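Local coordinates for ABC transporter, solute-binding protein (Staphylococcus aureus, PDB 6LKK) that binds glucose 6-phosphate in the cleft of a periplasmic-binding-protein fold and serves as a sugar-phosphate sensor in two-component signal transduction, at residues H44-F48 / S49-D53; Y117-L120 / L121-I124; T170-V173 / I174-V177; R230-L233 / V234-L237. All blocks are in the same frame, centred on the assembly; numbering follows the deposited sequence.

In the fold
Contacts 1 to 4 follow one another along the chain, each within a single continuous piece of it. Contact 1 spans the last residues of helix 36-45 and the loop to strand 54-56; contact 4 lies on helix 230-237, and the two touch through Asp53 and Arg230, their centres about 20 Å apart. Contact 2, a turn between strands 92-105 and 129-132, and contact 3, on helix 170-178, have centres about 19 Å apart. Contacts 1 and 2 lie on opposite sides of the chain's centre, with centres about 44 Å apart. This division matches the two-lobed solute-binding fold with glucose 6-phosphate between the lobes; of the four, contact 3 touches the ligand, through Thr170.

Contact 1: H44-F48 / S49-D53; sequences HNEDF and SERGD
The guanidinium of Arg51 is met at its edge, near its own plane, by two backbone carbonyls: NH2 makes a weak bond to His44 O at 3.1 Å, and NE a weak, longer one to Glu46 O at 3.4 Å. Asp47 O and Phe48 CA approach it obliquely. The Glu46 carboxylate is turned 59° from the guanidinium plane and does not pair with it; the two side chains run past each other in opposite directions, with Glu46 CD 3.7 Å from Arg51 CA. Tyr6 bonds Glu46 OE1, while Asp69 forms a salt bridge with Arg51 NH2, and NH1 is hydrogen-bonded to Lys222 O. The stretch is the C-terminal exit of helix 36-45, where Glu46 is the first residue to leave helical geometry, and the chain turns back on itself before strand 54-56. Residues 47-50 form a type I beta turn: Glu50 N bonds Asp47 O at 2.9 Å, the donor standing 52° above the carbonyl plane. With CG anti to the backbone N (chi1 -177°), the Asp47 carboxylate extends to Ser49, whose OG donates to OD2 at 2.6 Å, nearly along the C-O axis; Ser49 N adds a weak bond to the same oxygen, which makes an Asx turn within the beta turn. Glu50 OE2 lies 4.0 Å from Asp47 OD2, a like-charge approach.

Contact 2: Y117-L120 / L121-I124; sequences YQDL and LQPI
Residues 117-120 have helical backbone angles, and Leu121 N reaches back to Gln118 O at 3.1 Å while Gln122 N reaches Asp119 O at 3.2 Å, both three residues back, making consecutive 3-10-like turns. The two donors stand well above the planes of their carbonyls. The chi1 of Gln122 (-75°), with CG beside the backbone N, sets its extended chain alongside the turn, and the amide then points NE2 at Asp119 O, at 2.9 Å with an N-H...O angle of 164°. Asp119 O thus has a second donor, and is gripped from opposite faces of its plane by the backbone and side-chain N-H groups of one residue. The acceptor lies almost in the plane of the Gln122 amide, and CG passes 3.3 Å from the same oxygen. NE2 also packs against Asp119 CB at 3.7 Å. The Asp119 carboxylate turns elsewhere, its OD2 taking the backbone N-H of Arg115. Leu121 lays CB 3.4 Å from Gln118 O, and its side chain touches Gln159 of helix 154-161 and His163. Leu120 is buried against Phe160 and strand 184-188, and Tyr117 packs on helix 138-151 with its hydroxyl bonded to His143, so the turn joins these helices to the strand. Since NE2 also donates to Lys113 O, the Gln122 amide bridges two backbone carbonyls, which fixes its rotation and ties the turn to the preceding loop.

Contact 3: T170-V173 / I174-V177; sequences TSKV and IEDV. With G6P (6-O-phosphono-alpha-D-glucopyranose), chain B.
Thr170 OG1 donates to O3P of the glucose 6-phosphate at 2.6 Å, and it is also hydrogen-bonded to Ser132 OG. Its chi1 of -64° sets OG1 beside the backbone N, while CG2 comes 3.8 Å from the same phosphate oxygen. Farther along the helix Lys172 bends at chi2 and brings its end beside two acidic side chains: NZ is 3.8 Å from both Glu175 OE1 and Asp176 OD1, two long salt bridges that make a network of the three residues. The closer approach is by the lysine's aliphatic part, with CE 3.4 Å from Asp176 OD2. Glu175 has a second cationic partner in Lys179, and a water bridges its OE1, at 2.5 Å, to Ser171 O by a weaker bond. Lys172 and Lys179 probably offset the negative charge of Glu175. The backbone is helical here, with Val177 N bonded to Val173 O at 2.9 Å, and Ile174 lays CG2 3.3 Å from Ser171 O while its side chain packs on Trp195 and Val103. Ser171 OG is bonded to Asp191. Thr138, Thr139, Gly58, Asn214, Thr36 and Asp216 also hydrogen-bond the sugar phosphate. A ligand phosphate met by a threonine hydroxyl of helix 170-178, within a cleft lined from both lobes, fits the binding site of a solute-binding protein.

Contact 4: R230-L233 / V234-L237; sequences RKKL and VQYL
Helix 230-237 packs across strands 2-7 and 213-221 and beside helix 11-25, and two of its side-chain pairs act between successive turns. On the outer side Lys232 NZ donates to Gln235 OE1 at 2.8 Å, the donor tilted 33° from the amide's carbonyl plane. The lysine chain bends at both chi2 (62°) and chi3 (-135°), which swings its end over the next turn; CD passes 3.3 Å from the same oxygen, and CE lies 4.1 Å from Tyr236 CB. On the inner side Leu233 and Leu237 meet at an angle, CG of Leu233 being 4.0 Å from CD1 of Leu237. They form an i to i+4 apolar pair, Leu233 between strand 2-7 (Leu3, Val5) and helix 11-25 (Phe21), Leu237 on Ile17 of that helix; Val234 meets strand 213-221 at Ile218 and Leu220. The backbone beneath is regular, with Leu237 N bonded to Leu233 O at 2.8 Å. Tyr236 carries its ring away from the first turn to helix 11-25, where it meets Phe21 edge-to-face, and its hydroxyl is bonded to Arg245. At the other end Arg230 reaches away from the helix to Val221 O through NH1, with a long, weak ion pair to Asp53.

Contact 1: H44-F48 / S49-D53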
loop_
_atom_site.group_PDB
_atom_site.type_symbol
_atom_site.label_atom_id
_atom_site.label_comp_id
_atom_site.label_asym_id
_atom_site.label_seq_id
_atom_site.Cartn_x
_atom_site.Cartn_y
_atom_site.Cartn_z
ATOM N N HIS A 44 15.445 -4.451 -10.769
ATOM C CA HIS A 44 16.315 -5.621 -10.822
ATOM C C HIS A 44 17.107 -5.665 -12.122
ATOM O O HIS A 44 18.312 -5.943 -12.115
ATOM C CB HIS A 44 15.476 -6.888 -10.659
ATOM C CG HIS A 44 16.277 -8.153 -10.656
ATOM N ND1 HIS A 44 17.200 -8.447 -9.676
ATOM C CD2 HIS A 44 16.284 -9.207 -11.507
ATOM C CE1 HIS A 44 17.744 -9.625 -9.925
ATOM N NE2 HIS A 44 17.207 -10.107 -11.031
ATOM N N ASN A 45 16.449 -5.397 -13.249
ATOM C CA ASN A 45 17.130 -5.399 -14.537
ATOM C C ASN A 45 17.884 -4.106 -14.802
ATOM O O ASN A 45 18.732 -4.072 -15.699
ATOM C CB ASN A 45 16.123 -5.633 -15.663
ATOM C CG ASN A 45 15.452 -6.983 -15.570
ATOM O OD1 ASN A 45 16.075 -7.977 -15.201
ATOM N ND2 ASN A 45 14.167 -7.026 -15.902
ATOM N N GLU A 46 17.598 -3.051 -14.045
ATOM C CA GLU A 46 18.263 -1.775 -14.262
ATOM C C GLU A 46 19.763 -1.926 -14.047
ATOM O O GLU A 46 20.208 -2.628 -13.134
ATOM C CB GLU A 46 17.694 -0.722 -13.311
ATOM C CG GLU A 46 18.070 0.702 -13.647
ATOM C CD GLU A 46 17.323 1.696 -12.783
ATOM O OE1 GLU A 46 16.555 1.249 -11.902
ATOM O OE2 GLU A 46 17.496 2.918 -12.978
ATOM N N ASP A 47 20.549 -1.260 -14.894
ATOM C CA ASP A 47 21.995 -1.329 -14.747
ATOM C C ASP A 47 22.412 -0.764 -13.395
ATOM O O ASP A 47 21.885 0.250 -12.929
ATOM C CB ASP A 47 22.699 -0.580 -15.878
ATOM C CG ASP A 47 24.207 -0.690 -15.790
ATOM O OD1 ASP A 47 24.725 -1.828 -15.870
ATOM O OD2 ASP A 47 24.880 0.352 -15.630
ATOM N N PHE A 48 23.377 -1.440 -12.775
ATOM C CA PHE A 48 23.788 -1.153 -11.406
ATOM C C PHE A 48 24.233 0.298 -11.219
ATOM O O PHE A 48 24.054 0.866 -10.134
ATOM C CB PHE A 48 24.893 -2.145 -11.042
ATOM C CG PHE A 48 25.518 -1.930 -9.707
ATOM C CD1 PHE A 48 24.903 -2.387 -8.553
ATOM C CD2 PHE A 48 26.758 -1.325 -9.612
ATOM C CE1 PHE A 48 25.505 -2.205 -7.325
ATOM C CE2 PHE A 48 27.361 -1.152 -8.392
ATOM C CZ PHE A 48 26.735 -1.586 -7.245
ATOM N N SER A 49 24.788 0.924 -12.261
ATOM C CA SER A 49 25.267 2.301 -12.165
ATOM C C SER A 49 24.180 3.345 -12.403
ATOM O O SER A 49 24.409 4.526 -12.114
ATOM C CB SER A 49 26.404 2.529 -13.164
ATOM O OG SER A 49 25.948 2.378 -14.497
ATOM N N GLU A 50 23.018 2.955 -12.926
ATOM C CA GLU A 50 21.936 3.888 -13.209
ATOM C C GLU A 50 20.878 3.931 -12.116
ATOM O O GLU A 50 20.038 4.837 -12.124
ATOM C CB GLU A 50 21.260 3.521 -14.535
ATOM C CG GLU A 50 22.115 3.768 -15.767
ATOM C CD GLU A 50 21.695 2.907 -16.945
ATOM O OE1 GLU A 50 20.537 2.432 -16.952
ATOM O OE2 GLU A 50 22.525 2.698 -17.857
ATOM N N ARG A 51 20.904 2.989 -11.178
ATOM C CA ARG A 51 19.804 2.816 -10.242
ATOM C C ARG A 51 19.624 4.035 -9.346
ATOM O O ARG A 51 20.550 4.814 -9.104
ATOM C CB ARG A 51 20.039 1.588 -9.369
ATOM C CG ARG A 51 19.857 0.276 -10.086
ATOM C CD ARG A 51 20.144 -0.877 -9.153
ATOM N NE ARG A 51 19.932 -2.167 -9.795
ATOM C CZ ARG A 51 20.115 -3.336 -9.194
ATOM N NH1 ARG A 51 20.517 -3.383 -7.931
ATOM N NH2 ARG A 51 19.898 -4.461 -9.859
ATOM N N GLY A 52 18.401 4.182 -8.848
ATOM C CA GLY A 52 18.105 5.145 -7.814
ATOM C C GLY A 52 18.582 4.656 -6.460
ATOM O O GLY A 52 19.274 3.646 -6.330
ATOM N N ASP A 53 18.171 5.385 -5.428
ATOM C CA ASP A 53 18.773 5.249 -4.110
ATOM C C ASP A 53 17.838 4.723 -3.036
ATOM O O ASP A 53 18.309 4.051 -2.117
ATOM C CB ASP A 53 19.330 6.605 -3.658
ATOM C CG ASP A 53 20.591 6.987 -4.405
ATOM O OD1 ASP A 53 21.651 6.397 -4.113
ATOM O OD2 ASP A 53 20.515 7.856 -5.297
#

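Contact 2: Y117-L120 / L121-I124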
loop_
_atom_site.group_PDB
_atom_site.type_symbol
_atom_site.label_atom_id
_atom_site.label_comp_id
_atom_site.label_asym_id
_atom_site.label_seq_id
_atom_site.Cartn_x
_atom_site.Cartn_y
_atom_site.Cartn_z
ATOM N N TYR A 117 -16.312 -8.729 1.747
ATOM C CA TYR A 117 -16.010 -9.515 0.553
ATOM C C TYR A 117 -17.194 -10.374 0.123
ATOM O O TYR A 117 -17.462 -10.507 -1.077
ATOM C CB TYR A 117 -14.785 -10.391 0.795
ATOM C CG TYR A 117 -13.493 -9.620 0.903
ATOM C CD1 TYR A 117 -12.967 -8.945 -0.189
ATOM C CD2 TYR A 117 -12.791 -9.579 2.099
ATOM C CE1 TYR A 117 -11.780 -8.243 -0.085
ATOM C CE2 TYR A 117 -11.612 -8.883 2.208
ATOM C CZ TYR A 117 -11.111 -8.217 1.117
ATOM O OH TYR A 117 -9.933 -7.528 1.238
ATOM N N GLN A 118 -17.903 -10.981 1.076
ATOM C CA GLN A 118 -19.029 -11.839 0.714
ATOM C C GLN A 118 -20.093 -11.059 -0.047
ATOM O O GLN A 118 -20.674 -11.566 -1.014
ATOM C CB GLN A 118 -19.630 -12.479 1.963
ATOM C CG GLN A 118 -18.723 -13.496 2.626
ATOM C CD GLN A 118 -19.453 -14.359 3.637
ATOM O OE1 GLN A 118 -20.683 -14.434 3.636
ATOM N NE2 GLN A 118 -18.696 -15.015 4.512
ATOM N N ASP A 119 -20.356 -9.820 0.370
ATOM C CA ASP A 119 -21.370 -9.008 -0.293
ATOM C C ASP A 119 -20.987 -8.673 -1.728
ATOM O O ASP A 119 -21.869 -8.413 -2.554
ATOM C CB ASP A 119 -21.606 -7.718 0.490
ATOM C CG ASP A 119 -22.324 -7.954 1.800
ATOM O OD1 ASP A 119 -22.783 -9.092 2.041
ATOM O OD2 ASP A 119 -22.428 -6.995 2.591
ATOM N N LEU A 120 -19.692 -8.658 -2.046
ATOM C CA LEU A 120 -19.282 -8.374 -3.417
ATOM C C LEU A 120 -19.726 -9.464 -4.381
ATOM O O LEU A 120 -19.768 -9.223 -5.593
ATOM C CB LEU A 120 -17.765 -8.197 -3.487
ATOM C CG LEU A 120 -17.183 -6.976 -2.770
ATOM C CD1 LEU A 120 -15.669 -6.979 -2.889
ATOM C CD2 LEU A 120 -17.753 -5.676 -3.325
ATOM N N LEU A 121 -20.072 -10.646 -3.872
ATOM C CA LEU A 121 -20.493 -11.765 -4.701
ATOM C C LEU A 121 -21.981 -11.743 -5.021
ATOM O O LEU A 121 -22.458 -12.638 -5.726
ATOM C CB LEU A 121 -20.141 -13.085 -4.010
ATOM C CG LEU A 121 -18.663 -13.292 -3.684
ATOM C CD1 LEU A 121 -18.460 -14.628 -2.987
ATOM C CD2 LEU A 121 -17.807 -13.206 -4.937
ATOM N N GLN A 122 -22.723 -10.761 -4.526
ATOM C CA GLN A 122 -24.136 -10.668 -4.861
ATOM C C GLN A 122 -24.297 -10.625 -6.379
ATOM O O GLN A 122 -23.556 -9.897 -7.055
ATOM C CB GLN A 122 -24.756 -9.428 -4.221
ATOM C CG GLN A 122 -24.983 -9.573 -2.726
ATOM C CD GLN A 122 -25.427 -8.282 -2.073
ATOM O OE1 GLN A 122 -26.605 -8.106 -1.758
ATOM N NE2 GLN A 122 -24.485 -7.372 -1.859
ATOM N N PRO A 123 -25.227 -11.394 -6.956
ATOM C CA PRO A 123 -25.326 -11.443 -8.425
ATOM C C PRO A 123 -25.470 -10.087 -9.093
ATOM O O PRO A 123 -24.959 -9.905 -10.206
ATOM C CB PRO A 123 -26.565 -12.319 -8.651
ATOM C CG PRO A 123 -26.584 -13.223 -7.477
ATOM C CD PRO A 123 -26.095 -12.399 -6.318
ATOM N N ILE A 124 -26.143 -9.124 -8.457
ATOM C CA ILE A 124 -26.349 -7.826 -9.088
ATOM C C ILE A 124 -25.026 -7.131 -9.381
ATOM O O ILE A 124 -24.964 -6.248 -10.244
ATOM C CB ILE A 124 -27.260 -6.945 -8.200
ATOM C CG1 ILE A 124 -27.680 -5.666 -8.935
ATOM C CG2 ILE A 124 -26.568 -6.595 -6.888
ATOM C CD1 ILE A 124 -28.619 -5.904 -10.099
#

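Contact 3: T170-V173 / I174-V177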
loop_
_atom_site.group_PDB
_atom_site.type_symbol
_atom_site.label_atom_id
_atom_site.label_comp_id
_atom_site.label_asym_id
_atom_site.label_seq_id
_atom_site.Cartn_x
_atom_site.Cartn_y
_atom_site.Cartn_z
ATOM N N THR A 170 -3.573 -0.235 -9.770
ATOM C CA THR A 170 -4.359 -0.043 -8.557
ATOM C C THR A 170 -5.139 1.264 -8.593
ATOM O O THR A 170 -6.315 1.304 -8.217
ATOM C CB THR A 170 -3.437 -0.084 -7.337
ATOM O OG1 THR A 170 -2.850 -1.386 -7.233
ATOM C CG2 THR A 170 -4.204 0.220 -6.058
ATOM N N SER A 171 -4.505 2.350 -9.038
ATOM C CA SER A 171 -5.180 3.642 -9.001
ATOM C C SER A 171 -6.284 3.747 -10.043
ATOM O O SER A 171 -7.166 4.600 -9.902
ATOM C CB SER A 171 -4.171 4.775 -9.183
ATOM O OG SER A 171 -3.451 4.996 -7.980
ATOM N N LYS A 172 -6.271 2.900 -11.074
ATOM C CA LYS A 172 -7.400 2.873 -11.997
ATOM C C LYS A 172 -8.657 2.352 -11.314
ATOM O O LYS A 172 -9.772 2.705 -11.716
ATOM C CB LYS A 172 -7.069 2.019 -13.222
ATOM C CG LYS A 172 -8.063 2.160 -14.372
ATOM C CD LYS A 172 -7.993 3.546 -14.996
ATOM C CE LYS A 172 -8.869 3.655 -16.233
ATOM N NZ LYS A 172 -8.837 5.031 -16.803
ATOM N N VAL A 173 -8.502 1.528 -10.273
ATOM C CA VAL A 173 -9.663 0.998 -9.564
ATOM C C VAL A 173 -10.452 2.129 -8.915
ATOM O O VAL A 173 -11.658 2.274 -9.143
ATOM C CB VAL A 173 -9.229 -0.053 -8.525
ATOM C CG1 VAL A 173 -10.431 -0.543 -7.729
ATOM C CG2 VAL A 173 -8.532 -1.227 -9.207
ATOM N N ILE A 174 -9.791 2.944 -8.092
ATOM C CA ILE A 174 -10.513 4.017 -7.414
ATOM C C ILE A 174 -11.016 5.039 -8.425
ATOM O O ILE A 174 -12.127 5.565 -8.289
ATOM C CB ILE A 174 -9.641 4.680 -6.331
ATOM C CG1 ILE A 174 -10.436 5.767 -5.596
ATOM C CG2 ILE A 174 -8.384 5.293 -6.935
ATOM C CD1 ILE A 174 -11.693 5.276 -4.900
ATOM N N GLU A 175 -10.219 5.337 -9.455
ATOM C CA GLU A 175 -10.659 6.301 -10.457
ATOM C C GLU A 175 -11.966 5.856 -11.100
ATOM O O GLU A 175 -12.921 6.634 -11.202
ATOM C CB GLU A 175 -9.584 6.499 -11.529
ATOM C CG GLU A 175 -10.013 7.487 -12.613
ATOM C CD GLU A 175 -8.980 7.690 -13.700
ATOM O OE1 GLU A 175 -7.917 7.035 -13.661
ATOM O OE2 GLU A 175 -9.240 8.515 -14.603
ATOM N N ASP A 176 -12.028 4.598 -11.538
ATOM C CA ASP A 176 -13.200 4.129 -12.268
ATOM C C ASP A 176 -14.390 3.903 -11.345
ATOM O O ASP A 176 -15.536 4.085 -11.767
ATOM C CB ASP A 176 -12.857 2.853 -13.038
ATOM C CG ASP A 176 -12.030 3.129 -14.279
ATOM O OD1 ASP A 176 -11.843 4.316 -14.622
ATOM O OD2 ASP A 176 -11.563 2.159 -14.914
ATOM N N VAL A 177 -14.152 3.510 -10.091
ATOM C CA VAL A 177 -15.245 3.457 -9.123
ATOM C C VAL A 177 -15.761 4.861 -8.845
ATOM O O VAL A 177 -16.971 5.116 -8.882
ATOM C CB VAL A 177 -14.791 2.760 -7.827
ATOM C CG1 VAL A 177 -15.860 2.883 -6.748
ATOM C CG2 VAL A 177 -14.496 1.294 -8.086
HETATM C C1 G6P B . -0.437 -0.695 -1.461
HETATM C C2 G6P B . 0.536 -0.085 -0.422
HETATM C C3 G6P B . 1.040 1.267 -0.765
HETATM C C4 G6P B . 1.259 1.402 -2.206
HETATM C C5 G6P B . -0.087 1.348 -2.921
HETATM C C6 G6P B . 0.107 1.332 -4.404
HETATM O O1 G6P B . -1.601 -1.135 -0.828
HETATM O O2 G6P B . -0.100 -0.020 0.866
HETATM O O3 G6P B . 2.337 1.483 -0.057
HETATM O O4 G6P B . 1.884 2.674 -2.504
HETATM O O5 G6P B . -0.877 0.151 -2.572
HETATM O O6 G6P B . 0.901 0.218 -4.745
HETATM P P G6P B . 0.389 -0.829 -5.970
HETATM O O1P G6P B . 1.492 -1.847 -6.199
HETATM O O2P G6P B . 0.129 -0.036 -7.265
HETATM O O3P G6P B . -0.852 -1.522 -5.541
HETATM O O HOH W 1 -5.866 6.413 -12.305
#

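Contact 4: R230-L233 / V234-L237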
loop_
_atom_site.group_PDB
_atom_site.type_symbol
_atom_site.label_atom_id
_atom_site.label_comp_id
_atom_site.label_asym_id
_atom_site.label_seq_id
_atom_site.Cartn_x
_atom_site.Cartn_y
_atom_site.Cartn_z
ATOM N N ARG A 230 20.947 9.692 1.403
ATOM C CA ARG A 230 19.784 8.812 1.390
ATOM C C ARG A 230 19.451 8.292 2.782
ATOM O O ARG A 230 18.276 8.065 3.086
ATOM C CB ARG A 230 19.994 7.650 0.420
ATOM C CG ARG A 230 21.086 6.660 0.780
ATOM C CD ARG A 230 21.153 5.596 -0.302
ATOM N NE ARG A 230 22.078 4.508 -0.002
ATOM C CZ ARG A 230 22.239 3.443 -0.782
ATOM N NH1 ARG A 230 21.536 3.325 -1.901
ATOM N NH2 ARG A 230 23.099 2.496 -0.446
ATOM N N LYS A 231 20.450 8.103 3.645
ATOM C CA LYS A 231 20.138 7.699 5.011
ATOM C C LYS A 231 19.476 8.831 5.784
ATOM O O LYS A 231 18.609 8.579 6.629
ATOM C CB LYS A 231 21.399 7.211 5.724
ATOM C CG LYS A 231 21.775 5.801 5.320
ATOM C CD LYS A 231 23.047 5.311 5.981
ATOM C CE LYS A 231 23.381 3.909 5.492
ATOM N NZ LYS A 231 24.653 3.379 6.055
ATOM N N LYS A 232 19.846 10.082 5.496
ATOM C CA LYS A 232 19.126 11.206 6.083
ATOM C C LYS A 232 17.678 11.224 5.612
ATOM O O LYS A 232 16.772 11.562 6.382
ATOM C CB LYS A 232 19.825 12.522 5.738
ATOM C CG LYS A 232 19.071 13.788 6.147
ATOM C CD LYS A 232 18.863 13.894 7.649
ATOM C CE LYS A 232 17.436 14.305 7.981
ATOM N NZ LYS A 232 17.195 14.390 9.447
ATOM N N LEU A 233 17.436 10.849 4.353
ATOM C CA LEU A 233 16.066 10.817 3.846
ATOM C C LEU A 233 15.241 9.762 4.576
ATOM O O LEU A 233 14.100 10.017 4.976
ATOM C CB LEU A 233 16.061 10.560 2.336
ATOM C CG LEU A 233 14.673 10.433 1.693
ATOM C CD1 LEU A 233 13.849 11.698 1.898
ATOM C CD2 LEU A 233 14.791 10.115 0.211
ATOM N N VAL A 234 15.797 8.561 4.750
ATOM C CA VAL A 234 15.071 7.522 5.477
ATOM C C VAL A 234 14.792 7.976 6.905
ATOM O O VAL A 234 13.680 7.808 7.420
ATOM C CB VAL A 234 15.851 6.194 5.441
ATOM C CG1 VAL A 234 15.126 5.127 6.252
ATOM C CG2 VAL A 234 16.033 5.718 4.008
ATOM N N GLN A 235 15.795 8.562 7.562
ATOM C CA GLN A 235 15.592 9.129 8.893
ATOM C C GLN A 235 14.468 10.159 8.882
ATOM O O GLN A 235 13.573 10.137 9.735
ATOM C CB GLN A 235 16.898 9.760 9.376
ATOM C CG GLN A 235 16.842 10.381 10.760
ATOM C CD GLN A 235 18.106 11.146 11.089
ATOM O OE1 GLN A 235 18.462 12.101 10.398
ATOM N NE2 GLN A 235 18.804 10.718 12.134
ATOM N N TYR A 236 14.510 11.076 7.916
ATOM C CA TYR A 236 13.484 12.105 7.790
ATOM C C TYR A 236 12.095 11.485 7.662
ATOM O O TYR A 236 11.165 11.854 8.391
ATOM C CB TYR A 236 13.820 12.980 6.582
ATOM C CG TYR A 236 12.820 14.049 6.222
ATOM C CD1 TYR A 236 12.887 15.313 6.791
ATOM C CD2 TYR A 236 11.837 13.809 5.274
ATOM C CE1 TYR A 236 11.983 16.299 6.443
ATOM C CE2 TYR A 236 10.930 14.788 4.921
ATOM C CZ TYR A 236 11.009 16.028 5.507
ATOM O OH TYR A 236 10.106 17.003 5.155
ATOM N N LEU A 237 11.942 10.526 6.750
ATOM C CA LEU A 237 10.628 9.952 6.480
ATOM C C LEU A 237 10.081 9.179 7.674
ATOM O O LEU A 237 8.858 9.062 7.823
ATOM C CB LEU A 237 10.701 9.045 5.252
ATOM C CG LEU A 237 10.941 9.759 3.921
ATOM C CD1 LEU A 237 11.249 8.754 2.828
ATOM C CD2 LEU A 237 9.742 10.605 3.534
#